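Local coordinates for Na-K-Cl cotransporter (PDB 3G40), which forms the cytoplasmic C-terminal domain of a prokaryotic cation-chloride cotransporter of the SLC12A family, which is thought to carry chloride together with cations across the membrane, at residues 23-28 / 50-55; 196-201 / 227-232. All blocks are in the same frame, centred on the assembly; numbering follows the deposited sequence.

Interaction 1 (23-28 / 50-55); sequences LLVPVE and VKLLGL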
loop_
_atom_site.group_PDB
_atom_site.type_symbol
_atom_site.label_atom_id
_atom_site.label_comp_id
_atom_site.label_asym_id
_atom_site.label_seq_id
_atom_site.Cartn_x
_atom_site.Cartn_y
_atom_site.Cartn_z
ATOM N N LEU A 23 7.880 5.374 -18.219
ATOM C CA LEU A 23 7.608 6.471 -17.298
ATOM C C LEU A 23 8.867 7.264 -16.978
ATOM O O LEU A 23 9.942 6.693 -16.821
ATOM C CB LEU A 23 7.048 5.941 -15.975
ATOM C CG LEU A 23 5.835 5.019 -16.091
ATOM C CD1 LEU A 23 5.345 4.612 -14.695
ATOM C CD2 LEU A 23 4.752 5.725 -16.880
ATOM N N LEU A 24 8.715 8.577 -16.872
ATOM C CA LEU A 24 9.725 9.415 -16.241
ATOM C C LEU A 24 9.186 9.757 -14.858
ATOM O O LEU A 24 8.107 10.345 -14.728
ATOM C CB LEU A 24 9.943 10.688 -17.052
ATOM C CG LEU A 24 10.966 11.665 -16.471
ATOM C CD1 LEU A 24 12.346 11.008 -16.395
ATOM C CD2 LEU A 24 11.016 12.902 -17.331
ATOM N N VAL A 25 9.918 9.352 -13.830
ATOM C CA VAL A 25 9.456 9.501 -12.458
ATOM C C VAL A 25 10.414 10.380 -11.643
ATOM O O VAL A 25 11.476 9.925 -11.222
ATOM C CB VAL A 25 9.333 8.115 -11.771
ATOM C CG1 VAL A 25 8.778 8.258 -10.355
ATOM C CG2 VAL A 25 8.471 7.160 -12.614
ATOM N N PRO A 26 10.030 11.641 -11.398
ATOM C CA PRO A 26 10.861 12.464 -10.516
ATOM C C PRO A 26 10.803 11.931 -9.093
ATOM O O PRO A 26 9.731 11.527 -8.628
ATOM C CB PRO A 26 10.211 13.849 -10.583
ATOM C CG PRO A 26 9.153 13.767 -11.663
ATOM C CD PRO A 26 8.804 12.330 -11.831
ATOM N N VAL A 27 11.946 11.919 -8.416
ATOM C CA VAL A 27 12.033 11.431 -7.055
ATOM C C VAL A 27 12.775 12.439 -6.181
ATOM O O VAL A 27 13.942 12.746 -6.431
ATOM C CB VAL A 27 12.791 10.106 -7.003
ATOM C CG1 VAL A 27 12.947 9.645 -5.564
ATOM C CG2 VAL A 27 12.080 9.057 -7.841
ATOM N N GLU A 28 12.097 12.964 -5.167
ATOM C CA GLU A 28 12.753 13.812 -4.180
ATOM C C GLU A 28 12.972 13.009 -2.906
ATOM O O GLU A 28 13.980 13.155 -2.224
ATOM C CB GLU A 28 11.902 15.046 -3.887
ATOM C CG GLU A 28 11.579 15.860 -5.119
ATOM C CD GLU A 28 11.104 17.262 -4.785
ATOM O OE1 GLU A 28 10.683 17.981 -5.714
ATOM O OE2 GLU A 28 11.156 17.648 -3.598
ATOM N N VAL A 50 10.948 2.379 -16.429
ATOM C CA VAL A 50 10.882 3.419 -15.417
ATOM C C VAL A 50 12.238 4.143 -15.318
ATOM O O VAL A 50 13.240 3.532 -14.965
ATOM C CB VAL A 50 10.551 2.826 -14.039
ATOM C CG1 VAL A 50 10.604 3.902 -12.977
ATOM C CG2 VAL A 50 9.142 2.139 -14.055
ATOM N N LYS A 51 12.255 5.432 -15.642
ATOM C CA LYS A 51 13.432 6.260 -15.429
ATOM C C LYS A 51 13.282 7.062 -14.142
ATOM O O LYS A 51 12.394 7.900 -14.024
ATOM C CB LYS A 51 13.652 7.210 -16.607
ATOM C CG LYS A 51 14.946 8.015 -16.490
ATOM C CD LYS A 51 15.258 8.719 -17.805
ATOM C CE LYS A 51 16.702 8.466 -18.243
ATOM N NZ LYS A 51 17.682 8.624 -17.135
ATOM N N LEU A 52 14.149 6.789 -13.173
ATOM C CA LEU A 52 14.116 7.523 -11.923
ATOM C C LEU A 52 14.949 8.787 -12.047
ATOM O O LEU A 52 16.146 8.716 -12.261
ATOM C CB LEU A 52 14.636 6.644 -10.802
ATOM C CG LEU A 52 13.873 5.330 -10.688
ATOM C CD1 LEU A 52 14.529 4.411 -9.680
ATOM C CD2 LEU A 52 12.360 5.575 -10.332
ATOM N N LEU A 53 14.294 9.942 -11.941
ATOM C CA LEU A 53 14.960 11.231 -12.037
ATOM C C LEU A 53 15.078 11.824 -10.644
ATOM O O LEU A 53 14.131 12.435 -10.128
ATOM C CB LEU A 53 14.185 12.173 -12.961
ATOM C CG LEU A 53 14.697 13.610 -13.098
ATOM C CD1 LEU A 53 16.096 13.628 -13.675
ATOM C CD2 LEU A 53 13.760 14.428 -13.974
ATOM N N GLY A 54 16.232 11.597 -10.026
ATOM C CA GLY A 54 16.487 12.048 -8.675
ATOM C C GLY A 54 16.722 13.536 -8.610
ATOM O O GLY A 54 17.610 14.075 -9.285
ATOM N N LEU A 55 15.937 14.205 -7.777
ATOM C CA LEU A 55 16.079 15.640 -7.586
ATOM C C LEU A 55 16.681 15.940 -6.219
ATOM O O LEU A 55 16.006 15.836 -5.193
ATOM C CB LEU A 55 14.734 16.345 -7.753
ATOM C CG LEU A 55 13.997 16.012 -9.051
ATOM C CD1 LEU A 55 12.660 16.728 -9.088
ATOM C CD2 LEU A 55 14.841 16.379 -10.269
#
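Leu23 and Lys51 start a ladder of five backbone hydrogen bonds that zips the parallel strands 23-27 and 50-54 together and runs one residue past them. Lys51 N donates a hydrogen bond to Leu23 O at 2.9 Å, nearly straight at 177°, and Val25 N answers by donating to Lys51 O. Val25 O then takes Leu53 N, Val27 N reaches Leu53 O, and Leu55 N closes the ladder on Val27 O at 2.8 Å. At Val25 O and Leu53 O the donor stands well above the carbonyl plane. The carbonyl of Leu53 also receives a CA-H...O contact from Pro26 CA at 3.3 Å; Pro26 has no N-H, but its position alternates with those that donate to 50-55, so the ladder is not interrupted. The two strands belong to a beta-alpha-beta unit, with helix 30-44 as the connection, and form inner strands of the ten-stranded twisted sheet, between strands 81-86 and 112-116. Side-chain contacts differ on the two faces. On one, Leu24 and the aliphatic part of Lys51 lie side by side pointing the same way; Leu24 CG is anti to the backbone N (chi1 179°), and CD1 beyond it rests 4.0 Å from Lys51 CD and 4.1 Å from Leu53 CB. Farther along, Leu55 CD1 comes 4.1 Å from Pro26 CB, and helix 94-103 covers this face through Leu96 and Met100. On the other, Val25 CG2 meets Val50 CG1 at 3.9 Å, the two side chains crossing obliquely, while Leu52 CD2 touches both Val25 CB, at 4.2 Å, and Val27 CG2. Helix 30-44 packs here against Leu23, Val27 and Val50. Near the C-terminal end of the pairing, Glu28 brushes Leu55 CD1 with OE1, but the carboxylate's salt bridge is to Arg123.

Interaction 2 (196-201 / 227-232); sequences LSFMTF and VKMQVL
Val227 sets its CG1 squarely over one face of the Phe198 ring, 3.6 Å from the centroid and only 4° off the ring normal, so that all six ring carbons lie at nearly equal distance from one methyl: a CH-pi contact. CG1 is the branch anti to the backbone N (chi1 178°). The sulfur of Met229 approaches the same ring obliquely, SD standing 3.6 Å from Phe198 CD1 in a Met-aromatic contact, with the two side chains side by side and pointing the same way. Helix 179-192 touches Phe198 through Leu182, and helix 205-222 touches Met229 through Leu215 and Ala219. On the face carrying Ser197, Met199 and Gln230, the thioether of Met199 runs alongside the Gln230 side chain. Its chain bends at chi2 (-76°) and again at chi3, bringing CE 3.4 Å from Gln230 OE1 and 3.8 Å from Leu232 CD1. Back on the Phe198 face, Thr200 CG2 lies 3.9 Å from Val231 CG2, these side chains also pointing the same way, while Thr200 OG1 is hydrogen-bonded to Ile162 O. Between the two faces, five backbone hydrogen bonds join the parallel segments 196-201 and 227-232, from Lys228 N to Leu196 O, the longest at 3.2 Å, through to Leu232 N and Thr200 O at 2.7 Å. With helix 205-222 as the connection, the strands make a beta-alpha-beta unit at one end of the sheet, and 228-232 is its outermost strand within the chain. The chemistry implies two faces of different character: on one, methyl, sulfur and ring meet by dispersion under helices 179-192 and 205-222, with the Thr200 hydroxyl satisfied by Ile162 O, whereas the other sets a thioether against an amide.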
loop_
_atom_site.group_PDB
_atom_site.type_symbol
_atom_site.label_atom_id
_atom_site.label_comp_id
_atom_site.label_asym_id
_atom_site.label_seq_id
_atom_site.Cartn_x
_atom_site.Cartn_y
_atom_site.Cartn_z
ATOM N N LEU A 196 -13.108 -4.343 -14.230
ATOM C CA LEU A 196 -13.081 -3.014 -14.822
ATOM C C LEU A 196 -14.482 -2.549 -15.191
ATOM O O LEU A 196 -15.240 -3.311 -15.797
ATOM C CB LEU A 196 -12.212 -3.018 -16.080
ATOM C CG LEU A 196 -12.108 -1.728 -16.884
ATOM C CD1 LEU A 196 -11.613 -0.556 -16.027
ATOM C CD2 LEU A 196 -11.166 -1.924 -18.090
ATOM N N SER A 197 -14.822 -1.309 -14.835
ATOM C CA SER A 197 -16.089 -0.702 -15.281
ATOM C C SER A 197 -15.814 0.584 -16.031
ATOM O O SER A 197 -14.889 1.323 -15.690
ATOM C CB SER A 197 -17.037 -0.376 -14.114
ATOM O OG SER A 197 -17.367 -1.513 -13.351
ATOM N N PHE A 198 -16.624 0.847 -17.055
ATOM C CA PHE A 198 -16.607 2.133 -17.741
ATOM C C PHE A 198 -17.755 2.962 -17.182
ATOM O O PHE A 198 -18.905 2.510 -17.174
ATOM C CB PHE A 198 -16.839 1.968 -19.247
ATOM C CG PHE A 198 -15.718 1.307 -19.991
ATOM C CD1 PHE A 198 -15.908 0.895 -21.304
ATOM C CD2 PHE A 198 -14.477 1.104 -19.401
ATOM C CE1 PHE A 198 -14.892 0.294 -22.014
ATOM C CE2 PHE A 198 -13.450 0.496 -20.112
ATOM C CZ PHE A 198 -13.650 0.101 -21.411
ATOM N N MET A 199 -17.437 4.168 -16.729
ATOM C CA MET A 199 -18.409 5.087 -16.142
ATOM C C MET A 199 -18.526 6.352 -16.992
ATOM O O MET A 199 -17.523 6.925 -17.422
ATOM C CB MET A 199 -17.963 5.480 -14.729
ATOM C CG MET A 199 -17.543 4.295 -13.846
ATOM S SD MET A 199 -18.946 3.359 -13.235
ATOM C CE MET A 199 -19.991 4.702 -12.713
ATOM N N THR A 200 -19.750 6.801 -17.245
ATOM C CA THR A 200 -19.919 8.091 -17.898
ATOM C C THR A 200 -21.222 8.739 -17.421
ATOM O O THR A 200 -21.876 8.226 -16.524
ATOM C CB THR A 200 -19.882 7.977 -19.441
ATOM O OG1 THR A 200 -19.676 9.276 -20.017
ATOM C CG2 THR A 200 -21.185 7.386 -19.975
ATOM N N PHE A 201 -21.573 9.876 -18.000
ATOM C CA PHE A 201 -22.801 10.579 -17.611
ATOM C C PHE A 201 -23.427 11.214 -18.839
ATOM O O PHE A 201 -22.747 11.441 -19.842
ATOM C CB PHE A 201 -22.485 11.650 -16.569
ATOM C CG PHE A 201 -21.330 12.518 -16.952
ATOM C CD1 PHE A 201 -21.541 13.744 -17.558
ATOM C CD2 PHE A 201 -20.031 12.094 -16.735
ATOM C CE1 PHE A 201 -20.472 14.542 -17.923
ATOM C CE2 PHE A 201 -18.957 12.883 -17.101
ATOM C CZ PHE A 201 -19.178 14.109 -17.698
ATOM N N VAL A 227 -16.292 -6.174 -19.073
ATOM C CA VAL A 227 -16.386 -4.772 -18.679
ATOM C C VAL A 227 -17.845 -4.383 -18.397
ATOM O O VAL A 227 -18.735 -4.651 -19.205
ATOM C CB VAL A 227 -15.772 -3.863 -19.762
ATOM C CG1 VAL A 227 -15.902 -2.393 -19.377
ATOM C CG2 VAL A 227 -14.304 -4.233 -19.980
ATOM N N LYS A 228 -18.089 -3.769 -17.242
ATOM C CA LYS A 228 -19.435 -3.310 -16.892
ATOM C C LYS A 228 -19.581 -1.829 -17.205
ATOM O O LYS A 228 -18.667 -1.050 -16.949
ATOM C CB LYS A 228 -19.719 -3.549 -15.406
ATOM C CG LYS A 228 -19.775 -5.019 -15.016
ATOM C CD LYS A 228 -20.193 -5.192 -13.563
ATOM C CE LYS A 228 -20.281 -6.666 -13.180
ATOM N NZ LYS A 228 -20.485 -6.852 -11.713
ATOM N N MET A 229 -20.724 -1.448 -17.766
ATOM C CA MET A 229 -20.967 -0.072 -18.183
ATOM C C MET A 229 -21.984 0.594 -17.268
ATOM O O MET A 229 -23.020 0.006 -16.954
ATOM C CB MET A 229 -21.519 -0.041 -19.614
ATOM C CG MET A 229 -20.835 -0.989 -20.574
ATOM S SD MET A 229 -19.062 -0.652 -20.612
ATOM C CE MET A 229 -18.554 -1.950 -21.743
ATOM N N GLN A 230 -21.693 1.818 -16.842
ATOM C CA GLN A 230 -22.685 2.633 -16.146
ATOM C C GLN A 230 -22.790 3.992 -16.808
ATOM O O GLN A 230 -21.793 4.681 -16.982
ATOM C CB GLN A 230 -22.310 2.833 -14.679
ATOM C CG GLN A 230 -22.561 1.636 -13.796
ATOM C CD GLN A 230 -22.422 1.967 -12.317
ATOM O OE1 GLN A 230 -22.868 3.020 -11.855
ATOM N NE2 GLN A 230 -21.800 1.063 -11.566
ATOM N N VAL A 231 -23.999 4.379 -17.182
ATOM C CA VAL A 231 -24.234 5.737 -17.635
ATOM C C VAL A 231 -25.025 6.437 -16.536
ATOM O O VAL A 231 -26.180 6.083 -16.271
ATOM C CB VAL A 231 -25.016 5.770 -18.970
ATOM C CG1 VAL A 231 -25.281 7.200 -19.389
ATOM C CG2 VAL A 231 -24.250 5.037 -20.063
ATOM N N LEU A 232 -24.401 7.422 -15.895
ATOM C CA LEU A 232 -24.972 8.083 -14.725
ATOM C C LEU A 232 -25.803 9.310 -15.089
ATOM O O LEU A 232 -25.622 9.920 -16.149
ATOM C CB LEU A 232 -23.867 8.490 -13.738
ATOM C CG LEU A 232 -23.021 7.354 -13.160
ATOM C CD1 LEU A 232 -21.944 7.902 -12.233
ATOM C CD2 LEU A 232 -23.901 6.335 -12.435
#

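How the interactions relate
Both contacts pair successive parallel strands of a beta-alpha-beta unit, and both reach the same ten-stranded sheet, but on opposite sides of the chain's centre, interaction 1 in the first half of the C-terminal domain and interaction 2 in the second. Their centres are 33 Å apart and their nearest atoms about 18 Å, so neither touches the other. Interaction 1 joins two inner strands and is mostly buried, packed with leucine and valine branches, a proline ring and the aliphatic part of a lysine. Interaction 2 includes an edge strand, is only partly buried, and relies more on aromatic, sulfur and amide groups. Its strands also diverge less, 17° between their directions against 29°.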